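Local coordinates for protein acidocalcisomal pyrophosphatase (Trypanosoma brucei brucei, PDB 5CUY) that probably hydrolyses inorganic pyrophosphate to phosphate, using magnesium ions bound in its active site, at residues T35-G40 against V59-L64; I80-F85 against V131-F136; Y163-L168 against D189-R194; T234-E239 against I249-K254. The protein carries 1 engineered substitution. All coordinates share one frame; numbering follows the deposited sequence.

Interaction 1 of 4, residues T35-G40 against V59-L64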
# COMPACT_ATOMS: atom_id res chain seq x y z
N THR D 35 -2.72 21.57 -33.45
CA THR D 35 -2.42 21.58 -34.87
C THR D 35 -3.62 21.35 -35.78
O THR D 35 -4.76 21.23 -35.34
CB THR D 35 -1.33 20.54 -35.16
OG1 THR D 35 -1.21 19.65 -34.04
CG2 THR D 35 0.01 21.23 -35.46
N ASN D 36 -3.33 21.31 -37.07
CA ASN D 36 -4.30 21.05 -38.11
C ASN D 36 -4.66 19.58 -38.04
O ASN D 36 -3.92 18.76 -37.46
CB ASN D 36 -3.66 21.24 -39.49
CG ASN D 36 -3.85 22.63 -40.04
OD1 ASN D 36 -4.24 23.57 -39.33
ND2 ASN D 36 -3.56 22.77 -41.34
N ILE D 37 -5.78 19.22 -38.63
CA ILE D 37 -6.11 17.82 -38.67
C ILE D 37 -5.17 17.39 -39.80
O ILE D 37 -5.12 18.01 -40.90
CB ILE D 37 -7.58 17.56 -39.02
CG1 ILE D 37 -8.42 17.81 -37.76
CG2 ILE D 37 -7.73 16.16 -39.51
CD1 ILE D 37 -9.84 18.10 -38.04
N SER D 38 -4.39 16.37 -39.51
CA SER D 38 -3.44 15.94 -40.47
C SER D 38 -3.95 14.77 -41.22
O SER D 38 -4.86 14.09 -40.80
CB SER D 38 -2.13 15.65 -39.79
OG SER D 38 -1.47 14.61 -40.48
N THR D 39 -3.34 14.56 -42.37
CA THR D 39 -3.67 13.51 -43.31
C THR D 39 -3.16 12.09 -42.97
O THR D 39 -3.81 11.07 -43.31
CB THR D 39 -3.12 13.97 -44.69
OG1 THR D 39 -4.20 14.10 -45.63
CG2 THR D 39 -2.07 13.04 -45.22
N GLY D 40 -2.01 12.01 -42.31
CA GLY D 40 -1.45 10.70 -42.07
C GLY D 40 -0.68 10.16 -43.29
O GLY D 40 -0.23 9.01 -43.30
N VAL D 59 -8.64 28.68 -32.55
CA VAL D 59 -8.44 27.41 -31.90
C VAL D 59 -8.07 26.48 -33.02
O VAL D 59 -8.65 26.55 -34.08
CB VAL D 59 -9.73 26.91 -31.27
CG1 VAL D 59 -9.52 25.51 -30.71
CG2 VAL D 59 -10.19 27.92 -30.18
N SER D 60 -7.10 25.61 -32.79
CA SER D 60 -6.68 24.71 -33.83
C SER D 60 -7.76 23.73 -34.31
O SER D 60 -8.73 23.44 -33.59
CB SER D 60 -5.46 23.94 -33.33
OG SER D 60 -5.78 23.15 -32.20
N GLU D 61 -7.59 23.20 -35.52
CA GLU D 61 -8.53 22.24 -36.05
C GLU D 61 -8.77 21.03 -35.11
O GLU D 61 -9.90 20.64 -34.79
CB GLU D 61 -8.00 21.76 -37.40
CG GLU D 61 -8.18 22.74 -38.52
CD GLU D 61 -7.61 22.23 -39.86
OE1 GLU D 61 -7.82 22.92 -40.88
OE2 GLU D 61 -6.96 21.16 -39.89
N LEU D 62 -7.68 20.42 -34.69
CA LEU D 62 -7.70 19.30 -33.79
C LEU D 62 -8.40 19.69 -32.46
O LEU D 62 -9.23 18.92 -31.97
CB LEU D 62 -6.26 18.87 -33.56
CG LEU D 62 -5.94 17.39 -33.48
CD1 LEU D 62 -7.15 16.52 -33.85
CD2 LEU D 62 -4.71 17.16 -34.37
N ASP D 63 -8.11 20.87 -31.91
CA ASP D 63 -8.80 21.26 -30.67
C ASP D 63 -10.29 21.46 -30.93
O ASP D 63 -11.12 21.22 -30.02
CB ASP D 63 -8.25 22.56 -30.06
CG ASP D 63 -7.06 22.34 -29.11
OD1 ASP D 63 -6.85 21.23 -28.61
OD2 ASP D 63 -6.33 23.31 -28.86
N LEU D 64 -10.65 21.94 -32.13
CA LEU D 64 -12.07 22.12 -32.42
C LEU D 64 -12.70 20.73 -32.58
O LEU D 64 -13.83 20.48 -32.14
CB LEU D 64 -12.31 22.91 -33.69
CG LEU D 64 -12.37 24.43 -33.54
CD1 LEU D 64 -12.45 25.03 -34.94
CD2 LEU D 64 -13.54 24.88 -32.65
O HOH W 1 -5.52 24.18 -37.07
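Thr35, Asn36 and Ile37 run as an extended backbone across the first turn of helix 61-67, and their CA atoms face those of Ser60, Glu61 and Leu62 in turn. Leu62 N donates to Thr35 O over 3.1 Å, a nearly straight bond (168°). In the other direction the donor is Ile37 N and the acceptor a side chain. It gives its hydrogen to Glu61 OE2 at 2.6 Å, on the lone pair anti to the other carboxylate oxygen. Extended beyond CG (chi2 179°), the glutamate chain carries this oxygen to the loop backbone. OE2 also forms a salt bridge with Arg83 of helix 74-86, and OE1 accepts from Ile51 N. The Asn36 amide stacks on the same carboxylate, the two planes only 18° apart. A water bridges the residues as well, donating to Asn36 OD1 (2.7 Å) and accepting from Glu61 N (2.8 Å).

The motif is a helix N-terminus capped from several sides. Ser60 is the N-cap, and its OG accepts from Asp63 N at 3.3 Å and also bonds to His33 O. A serine suits this place because its short hydroxyl can turn back to a first-turn amide. Between them, the cap, the water and Thr35 O take up the first three N-H groups, which the helix itself cannot use. Apolar contact is slight: Ile37 CG1 lies 4.3 Å from Leu62 CD1. Tyr177 of the second subunit packs on Leu62, and Arg366 of the third subunit forms a salt bridge with Asp63.

Interaction 2 of 4, residues I80-F85 against V131-F136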
# COMPACT_ATOMS: atom_id res chain seq x y z
N ILE D 80 -11.46 18.85 -45.15
CA ILE D 80 -10.56 17.83 -44.64
C ILE D 80 -10.50 16.66 -45.60
O ILE D 80 -9.47 16.01 -45.78
CB ILE D 80 -11.07 17.33 -43.27
CG1 ILE D 80 -11.19 18.51 -42.31
CG2 ILE D 80 -10.19 16.27 -42.73
CD1 ILE D 80 -9.91 19.15 -41.96
N MET D 81 -11.64 16.36 -46.19
CA MET D 81 -11.71 15.24 -47.12
C MET D 81 -10.90 15.54 -48.37
O MET D 81 -10.18 14.67 -48.86
CB MET D 81 -13.15 14.95 -47.51
CG MET D 81 -13.97 14.24 -46.45
SD MET D 81 -13.42 12.59 -46.10
CE MET D 81 -14.20 11.63 -47.41
N SER D 82 -10.99 16.75 -48.90
CA SER D 82 -10.24 16.99 -50.12
C SER D 82 -8.74 17.02 -49.83
O SER D 82 -7.93 16.72 -50.75
CB SER D 82 -10.71 18.25 -50.84
OG SER D 82 -9.89 19.33 -50.52
N ARG D 83 -8.38 17.36 -48.59
CA ARG D 83 -6.96 17.38 -48.22
C ARG D 83 -6.39 15.96 -48.19
O ARG D 83 -5.20 15.75 -48.34
CB ARG D 83 -6.75 18.01 -46.86
CG ARG D 83 -6.38 19.44 -46.94
CD ARG D 83 -6.97 20.27 -45.79
NE ARG D 83 -6.52 19.83 -44.48
CZ ARG D 83 -6.73 20.49 -43.35
NH1 ARG D 83 -7.38 21.64 -43.34
NH2 ARG D 83 -6.30 19.96 -42.22
N LEU D 84 -7.26 14.99 -48.01
CA LEU D 84 -6.86 13.62 -47.93
C LEU D 84 -6.98 12.97 -49.31
O LEU D 84 -6.32 12.01 -49.61
CB LEU D 84 -7.72 12.95 -46.87
CG LEU D 84 -7.52 11.50 -46.49
CD1 LEU D 84 -8.29 11.24 -45.18
CD2 LEU D 84 -8.03 10.56 -47.63
N PHE D 85 -7.85 13.48 -50.15
CA PHE D 85 -7.94 12.91 -51.48
C PHE D 85 -6.63 13.39 -52.18
O PHE D 85 -5.81 12.58 -52.64
CB PHE D 85 -9.16 13.49 -52.16
CG PHE D 85 -9.53 12.81 -53.46
CD1 PHE D 85 -10.22 11.61 -53.45
CD2 PHE D 85 -9.28 13.45 -54.68
CE1 PHE D 85 -10.68 11.06 -54.65
CE2 PHE D 85 -9.73 12.91 -55.89
CZ PHE D 85 -10.43 11.73 -55.89
N VAL D 131 -11.12 10.18 -61.80
CA VAL D 131 -12.04 10.57 -60.72
C VAL D 131 -11.57 11.79 -59.96
O VAL D 131 -10.59 11.73 -59.23
CB VAL D 131 -12.22 9.45 -59.70
CG1 VAL D 131 -13.42 9.77 -58.79
CG2 VAL D 131 -12.41 8.15 -60.42
N THR D 132 -12.28 12.89 -60.13
CA THR D 132 -11.92 14.12 -59.46
C THR D 132 -12.42 14.07 -58.01
O THR D 132 -13.33 13.31 -57.69
CB THR D 132 -12.59 15.33 -60.12
OG1 THR D 132 -14.02 15.21 -59.99
CG2 THR D 132 -12.19 15.43 -61.60
N PHE D 133 -11.81 14.88 -57.15
CA PHE D 133 -12.29 14.89 -55.78
C PHE D 133 -13.80 15.19 -55.74
O PHE D 133 -14.50 14.55 -54.96
CB PHE D 133 -11.56 15.93 -54.91
CG PHE D 133 -12.18 16.10 -53.56
CD1 PHE D 133 -12.17 15.04 -52.64
CD2 PHE D 133 -12.89 17.26 -53.25
CE1 PHE D 133 -12.88 15.13 -51.41
CE2 PHE D 133 -13.59 17.36 -52.03
CZ PHE D 133 -13.58 16.28 -51.11
N GLU D 134 -14.28 16.12 -56.58
CA GLU D 134 -15.69 16.50 -56.64
C GLU D 134 -16.61 15.34 -56.93
O GLU D 134 -17.71 15.19 -56.35
CB GLU D 134 -15.94 17.57 -57.71
CG GLU D 134 -15.85 19.02 -57.25
CD GLU D 134 -16.76 19.36 -56.07
OE1 GLU D 134 -17.88 18.78 -55.97
OE2 GLU D 134 -16.36 20.20 -55.24
N LYS D 135 -16.17 14.53 -57.88
CA LYS D 135 -16.93 13.37 -58.28
C LYS D 135 -16.94 12.39 -57.09
O LYS D 135 -17.97 11.76 -56.79
CB LYS D 135 -16.28 12.76 -59.51
CG LYS D 135 -17.25 12.12 -60.49
CD LYS D 135 -17.50 13.02 -61.73
CE LYS D 135 -17.20 12.28 -63.08
NZ LYS D 135 -16.59 13.18 -64.14
N PHE D 136 -15.78 12.24 -56.44
CA PHE D 136 -15.64 11.34 -55.31
C PHE D 136 -16.57 11.83 -54.21
O PHE D 136 -17.44 11.09 -53.74
CB PHE D 136 -14.18 11.31 -54.80
CG PHE D 136 -13.98 10.49 -53.55
CD1 PHE D 136 -14.14 9.11 -53.57
CD2 PHE D 136 -13.72 11.11 -52.32
CE1 PHE D 136 -14.06 8.36 -52.36
CE2 PHE D 136 -13.64 10.38 -51.10
CZ PHE D 136 -13.81 9.02 -51.12
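Phe85 and Phe133 meet as an offset edge-to-face pair, with the edge of Phe133 toward the face of Phe85, ring centroids 5.4 Å apart and planes at 62°. Phe136 completes an aromatic cluster differently: its ring is near parallel to that of Phe85 (24°) but slid aside, so that the two barely overlap. In all three phenylalanines CG stands anti to the backbone N (chi1 of Phe85 -170°), which throws the rings out from their own helix toward the other helix.

CH-pi contacts come next. Ser82 CB sits over the Phe133 face, 3.3 Å from the ring centroid, close to the ring normal. Serine suits this place because its single small CB lets the ring lie close to the helix. Phe133 CA in turn lies over the face of Phe85, 3.7 Å from its centroid, while Val131 O is at the edge of that ring, in its plane, 3.3 Å from Phe85 CZ.

Helices 74-86, 98-107, 114-124 and 133-142, with Val131 and Leu96 joined by backbone hydrogen bonds, resemble an EF-hand-like domain, consistent with the calcium binding assigned to the family. The contact joins the first and last of these helices.

Aliphatic packing is supplied by Met81. Its CB touches Phe133 CZ (3.9 Å), and its flexible chain, bent at chi2 and chi3, carries CE to the edge of the Phe136 ring, 3.9 Å from CE2. Thr132 is the N-cap of helix 133-142, its OG1 accepting from Lys135 N (3.1 Å), and just outside the contact Glu134 makes a salt bridge to Lys78 of helix 74-86.

Interaction 3 of 4, residues Y163-L168 against D189-R194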
# COMPACT_ATOMS: atom_id res chain seq x y z
N TYR D 163 0.05 -27.30 -22.98
CA TYR D 163 0.39 -27.28 -21.57
C TYR D 163 -0.77 -27.69 -20.66
O TYR D 163 -1.90 -27.23 -20.82
CB TYR D 163 0.86 -25.87 -21.16
CG TYR D 163 -0.29 -24.92 -20.89
CD1 TYR D 163 -1.11 -24.47 -21.93
CD2 TYR D 163 -0.64 -24.58 -19.58
CE1 TYR D 163 -2.25 -23.71 -21.68
CE2 TYR D 163 -1.78 -23.82 -19.31
CZ TYR D 163 -2.59 -23.39 -20.37
OH TYR D 163 -3.74 -22.67 -20.11
N HIS D 164 -0.48 -28.56 -19.70
CA HIS D 164 -1.51 -28.95 -18.75
C HIS D 164 -1.33 -28.09 -17.48
O HIS D 164 -0.29 -28.14 -16.82
CB HIS D 164 -1.40 -30.45 -18.40
CG HIS D 164 -2.24 -31.35 -19.26
ND1 HIS D 164 -3.53 -31.04 -19.64
CD2 HIS D 164 -2.00 -32.60 -19.75
CE1 HIS D 164 -4.05 -32.05 -20.32
NE2 HIS D 164 -3.15 -33.01 -20.39
N GLN D 165 -2.33 -27.29 -17.16
CA GLN D 165 -2.31 -26.44 -15.98
C GLN D 165 -2.33 -27.29 -14.67
O GLN D 165 -3.15 -28.19 -14.53
CB GLN D 165 -3.54 -25.53 -16.09
CG GLN D 165 -3.64 -24.33 -15.16
CD GLN D 165 -4.97 -23.56 -15.36
OE1 GLN D 165 -5.62 -23.67 -16.42
NE2 GLN D 165 -5.36 -22.76 -14.35
N GLN D 166 -1.43 -27.06 -13.71
CA GLN D 166 -1.51 -27.88 -12.50
C GLN D 166 -1.82 -27.06 -11.27
O GLN D 166 -1.46 -25.90 -11.19
CB GLN D 166 -0.19 -28.60 -12.18
CG GLN D 166 0.46 -29.25 -13.33
CD GLN D 166 -0.20 -30.51 -13.72
OE1 GLN D 166 -0.08 -30.94 -14.85
NE2 GLN D 166 -0.89 -31.13 -12.79
N GLN D 167 -2.48 -27.69 -10.32
CA GLN D 167 -2.79 -27.03 -9.06
C GLN D 167 -1.97 -27.74 -7.99
O GLN D 167 -2.07 -28.95 -7.85
CB GLN D 167 -4.25 -27.19 -8.70
CG GLN D 167 -4.51 -26.81 -7.26
CD GLN D 167 -4.49 -25.32 -7.05
OE1 GLN D 167 -5.27 -24.60 -7.67
NE2 GLN D 167 -3.59 -24.85 -6.19
N LEU D 168 -1.16 -27.00 -7.26
CA LEU D 168 -0.37 -27.58 -6.20
C LEU D 168 -1.32 -27.88 -5.03
O LEU D 168 -2.26 -27.12 -4.77
CB LEU D 168 0.72 -26.62 -5.73
CG LEU D 168 1.73 -27.19 -4.71
CD1 LEU D 168 2.54 -28.34 -5.32
CD2 LEU D 168 2.67 -26.08 -4.27
N ASP D 189 -3.63 -32.40 -12.07
CA ASP D 189 -3.66 -31.93 -13.45
C ASP D 189 -5.06 -31.35 -13.62
O ASP D 189 -6.02 -32.05 -13.43
CB ASP D 189 -3.48 -33.11 -14.40
CG ASP D 189 -3.51 -32.70 -15.85
OD1 ASP D 189 -4.40 -31.91 -16.27
OD2 ASP D 189 -2.64 -33.21 -16.58
N LEU D 190 -5.20 -30.07 -13.94
CA LEU D 190 -6.54 -29.53 -14.07
C LEU D 190 -7.35 -30.04 -15.26
O LEU D 190 -8.55 -30.33 -15.10
CB LEU D 190 -6.51 -28.00 -14.09
CG LEU D 190 -5.98 -27.42 -12.78
CD1 LEU D 190 -5.85 -25.94 -12.91
CD2 LEU D 190 -6.90 -27.80 -11.61
N GLU D 191 -6.74 -30.20 -16.43
CA GLU D 191 -7.51 -30.66 -17.57
C GLU D 191 -7.94 -32.12 -17.41
O GLU D 191 -8.72 -32.59 -18.22
CB GLU D 191 -6.75 -30.48 -18.91
CG GLU D 191 -5.73 -29.29 -19.01
CD GLU D 191 -6.31 -27.84 -18.84
OE1 GLU D 191 -5.53 -26.96 -18.34
OE2 GLU D 191 -7.49 -27.59 -19.24
N THR D 192 -7.47 -32.82 -16.38
CA THR D 192 -7.86 -34.22 -16.18
C THR D 192 -8.37 -34.54 -14.79
O THR D 192 -8.84 -35.65 -14.55
CB THR D 192 -6.71 -35.20 -16.42
OG1 THR D 192 -5.92 -35.33 -15.23
CG2 THR D 192 -5.84 -34.71 -17.56
N GLY D 193 -8.25 -33.60 -13.87
CA GLY D 193 -8.72 -33.83 -12.52
C GLY D 193 -7.93 -34.86 -11.72
O GLY D 193 -8.22 -35.07 -10.54
N ARG D 194 -6.94 -35.50 -12.34
CA ARG D 194 -6.17 -36.53 -11.65
C ARG D 194 -4.95 -36.13 -10.81
O ARG D 194 -4.02 -35.48 -11.29
CB ARG D 194 -5.77 -37.60 -12.65
CG ARG D 194 -6.53 -38.92 -12.45
CD ARG D 194 -6.72 -39.70 -13.77
NE ARG D 194 -5.58 -39.52 -14.69
CZ ARG D 194 -4.93 -40.51 -15.32
NH1 ARG D 194 -5.30 -41.79 -15.12
NH2 ARG D 194 -3.92 -40.22 -16.13
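His164 offers one face of its ring to the Asp189 carboxylate, OD2 standing 3.2 Å above the ring plane toward the rim, with ring and carboxylate planes 70° apart. Asp189 CG lies anti to the backbone N (chi1 179°), which lifts the carboxylate to that face. Gln166, paired with Asp189 in an antiparallel non-hydrogen-bonded bridge, bends at chi2 (-76°) so that its amide folds back over the Asp189 backbone, nearly perpendicular to the carboxylate. Gln165 is extended instead and crosses Leu190 obliquely, with Leu190 CD1 3.5 Å from Gln165 CG; the long aliphatic stem makes glutamine a fitting neighbour for leucine. Leu190 N donates to Gln165 O at 2.8 Å. The Glu191 chain is bent as well and lies across Gln165 at about a right angle, OE1 taking a weak 3.4 Å hydrogen bond from Gln165 N.

The second segment is a turn, with Gly193 at positive phi, between strands 182-189 and 195-198. It packs against the start of strand 166-173 and the residues before it. The pairing of that strand continues from Gln167 to Arg188, and Gln166 and Gln167 also pair in parallel with a strand of the second subunit.

Interaction 4 of 4, residues T234-E239 against I249-K254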
# COMPACT_ATOMS: atom_id res chain seq x y z
N THR D 234 9.84 -18.01 14.03
CA THR D 234 9.89 -19.33 14.64
C THR D 234 11.35 -19.81 14.74
O THR D 234 12.26 -19.19 14.17
CB THR D 234 9.02 -20.33 13.84
OG1 THR D 234 9.48 -20.44 12.49
CG2 THR D 234 7.64 -19.86 13.81
N ARG D 235 11.61 -20.89 15.47
CA ARG D 235 12.97 -21.34 15.59
C ARG D 235 13.12 -22.86 15.51
O ARG D 235 14.20 -23.40 15.71
CB ARG D 235 13.59 -20.82 16.89
CG ARG D 235 13.10 -21.55 18.12
CD ARG D 235 13.76 -21.02 19.34
NE ARG D 235 13.43 -19.62 19.55
CZ ARG D 235 14.16 -18.79 20.28
NH1 ARG D 235 15.28 -19.24 20.85
NH2 ARG D 235 13.76 -17.52 20.44
N ALA D 236 12.02 -23.54 15.22
CA ALA D 236 12.03 -25.00 15.06
C ALA D 236 12.52 -25.34 13.66
O ALA D 236 11.99 -24.87 12.65
CB ALA D 236 10.62 -25.56 15.29
N LYS D 237 13.54 -26.18 13.61
CA LYS D 237 14.15 -26.54 12.35
C LYS D 237 13.39 -27.54 11.49
O LYS D 237 13.06 -28.64 11.95
CB LYS D 237 15.56 -27.08 12.61
CG LYS D 237 16.58 -26.11 13.23
CD LYS D 237 17.96 -26.77 13.13
CE LYS D 237 19.16 -25.86 13.45
NZ LYS D 237 20.45 -26.67 13.28
N PHE D 238 13.12 -27.16 10.23
CA PHE D 238 12.47 -28.04 9.25
C PHE D 238 13.31 -27.95 7.98
O PHE D 238 14.03 -26.99 7.81
CB PHE D 238 11.07 -27.58 8.91
CG PHE D 238 10.12 -27.63 10.04
CD1 PHE D 238 10.04 -26.57 10.95
CD2 PHE D 238 9.28 -28.72 10.21
CE1 PHE D 238 9.11 -26.62 12.00
CE2 PHE D 238 8.35 -28.77 11.25
CZ PHE D 238 8.26 -27.73 12.14
N GLU D 239 13.20 -28.94 7.09
CA GLU D 239 13.97 -28.97 5.83
C GLU D 239 13.41 -29.90 4.72
O GLU D 239 12.66 -30.84 4.97
CB GLU D 239 15.39 -29.42 6.12
CG GLU D 239 15.44 -30.93 6.29
CD GLU D 239 16.75 -31.44 6.86
OE1 GLU D 239 17.32 -32.38 6.23
OE2 GLU D 239 17.18 -30.92 7.93
N ILE D 249 8.91 -32.18 3.07
CA ILE D 249 9.55 -31.47 4.15
C ILE D 249 9.45 -32.34 5.41
O ILE D 249 8.43 -33.01 5.61
CB ILE D 249 8.89 -30.12 4.38
CG1 ILE D 249 9.37 -29.18 3.27
CG2 ILE D 249 9.26 -29.57 5.75
CD1 ILE D 249 8.65 -27.94 3.18
N LYS D 250 10.53 -32.39 6.20
CA LYS D 250 10.56 -33.15 7.45
C LYS D 250 11.15 -32.25 8.51
O LYS D 250 11.89 -31.33 8.20
CB LYS D 250 11.39 -34.44 7.35
CG LYS D 250 12.72 -34.27 6.71
CD LYS D 250 13.83 -34.46 7.67
CE LYS D 250 14.34 -35.89 7.66
NZ LYS D 250 15.81 -36.03 8.02
N GLN D 251 10.77 -32.49 9.75
CA GLN D 251 11.29 -31.71 10.84
C GLN D 251 12.68 -32.26 11.22
O GLN D 251 13.02 -33.42 10.92
CB GLN D 251 10.34 -31.82 12.02
CG GLN D 251 10.76 -31.05 13.22
CD GLN D 251 9.58 -30.68 14.08
OE1 GLN D 251 8.47 -31.17 13.88
NE2 GLN D 251 9.81 -29.79 15.05
N ASP D 252 13.49 -31.42 11.86
CA ASP D 252 14.82 -31.83 12.26
C ASP D 252 14.82 -32.47 13.65
O ASP D 252 14.81 -31.81 14.67
CB ASP D 252 15.76 -30.63 12.21
CG ASP D 252 17.19 -31.03 12.39
OD1 ASP D 252 17.40 -32.18 12.84
OD2 ASP D 252 18.10 -30.22 12.10
N ILE D 253 14.82 -33.78 13.66
CA ILE D 253 14.80 -34.52 14.90
C ILE D 253 16.00 -35.41 15.00
O ILE D 253 16.28 -36.16 14.08
CB ILE D 253 13.58 -35.41 14.99
CG1 ILE D 253 12.38 -34.76 14.25
CG2 ILE D 253 13.32 -35.73 16.47
CD1 ILE D 253 11.58 -33.78 15.04
N LYS D 254 16.71 -35.33 16.10
CA LYS D 254 17.87 -36.17 16.31
C LYS D 254 17.58 -36.87 17.63
O LYS D 254 17.14 -36.24 18.60
CB LYS D 254 19.16 -35.35 16.39
CG LYS D 254 20.39 -36.16 15.90
CD LYS D 254 21.68 -35.29 15.63
CE LYS D 254 22.79 -36.05 14.78
NZ LYS D 254 24.07 -35.25 14.54
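Phe238 and Glu239 pair with Gln251 and Lys250 in a beta hairpin of strands 238-240 and 249-254, within the pyrophosphatase family region. The tight part is the backbone. Glu239 and Lys250 form the hydrogen-bonded pair, and both bonds, Glu239 N to Lys250 O and Lys250 N to Glu239 O, measure 2.9 Å. Two residues along, Asp252 N donates to Lys237 O at 2.8 Å. Between these bonds lies the non-hydrogen-bonded pair of Phe238 and Gln251, whose side chains share the buried face. Gln251 has CG anti to the backbone N (chi1 -180°), which carries the stem across the face of the phenyl ring in a CH-pi contact, while its OE1 bonds to Tyr177 N: glutamine serves both needs, an aliphatic stem for the ring and an amide for the loop. Ile249 adds a branched CG2 at 4.1 Å from Phe238 CB and packs on Val183 and Tyr185.

The other face, carrying Glu239 and Lys250, is looser and partly exposed. These two lie side by side pointing the same way, yet Glu239 OE1 and Lys250 NZ stay 4.3 Å apart, beyond a salt bridge. Lysine and glutamate suit this side, since their long stems can pack while the charged ends extend beyond. Lys237 and Asp252 repeat the pattern, CB against CB at 3.6 Å. The Glu239 side chain is about 10 Å from the bound magnesium ion, which places the hairpin near the metal site. Glu239 OE2 also comes within 4.3 Å of Asp252 OD2, a like-charged approach that the nearby lysines probably soften.

From the N terminus, interaction 1 closes an 18-residue loop containing helix 52-57 and ties the loop after helix 29-33 to helix 61-67. Interaction 2 then spans 45 residues, including two whole helices, and joins helices 74-86 and 133-142. The two touch each other directly in the helical N-terminal part. Beyond a linker, interaction 3 closes a mostly beta loop of 20 residues where the antiparallel sheet meets the second subunit, and interaction 4 a nine-residue hairpin loop in the same sheet, nearest atoms about 10 Å apart. All four follow in series, with none nested or crossed. Interactions 1, 2 and 3 each touch the second subunit.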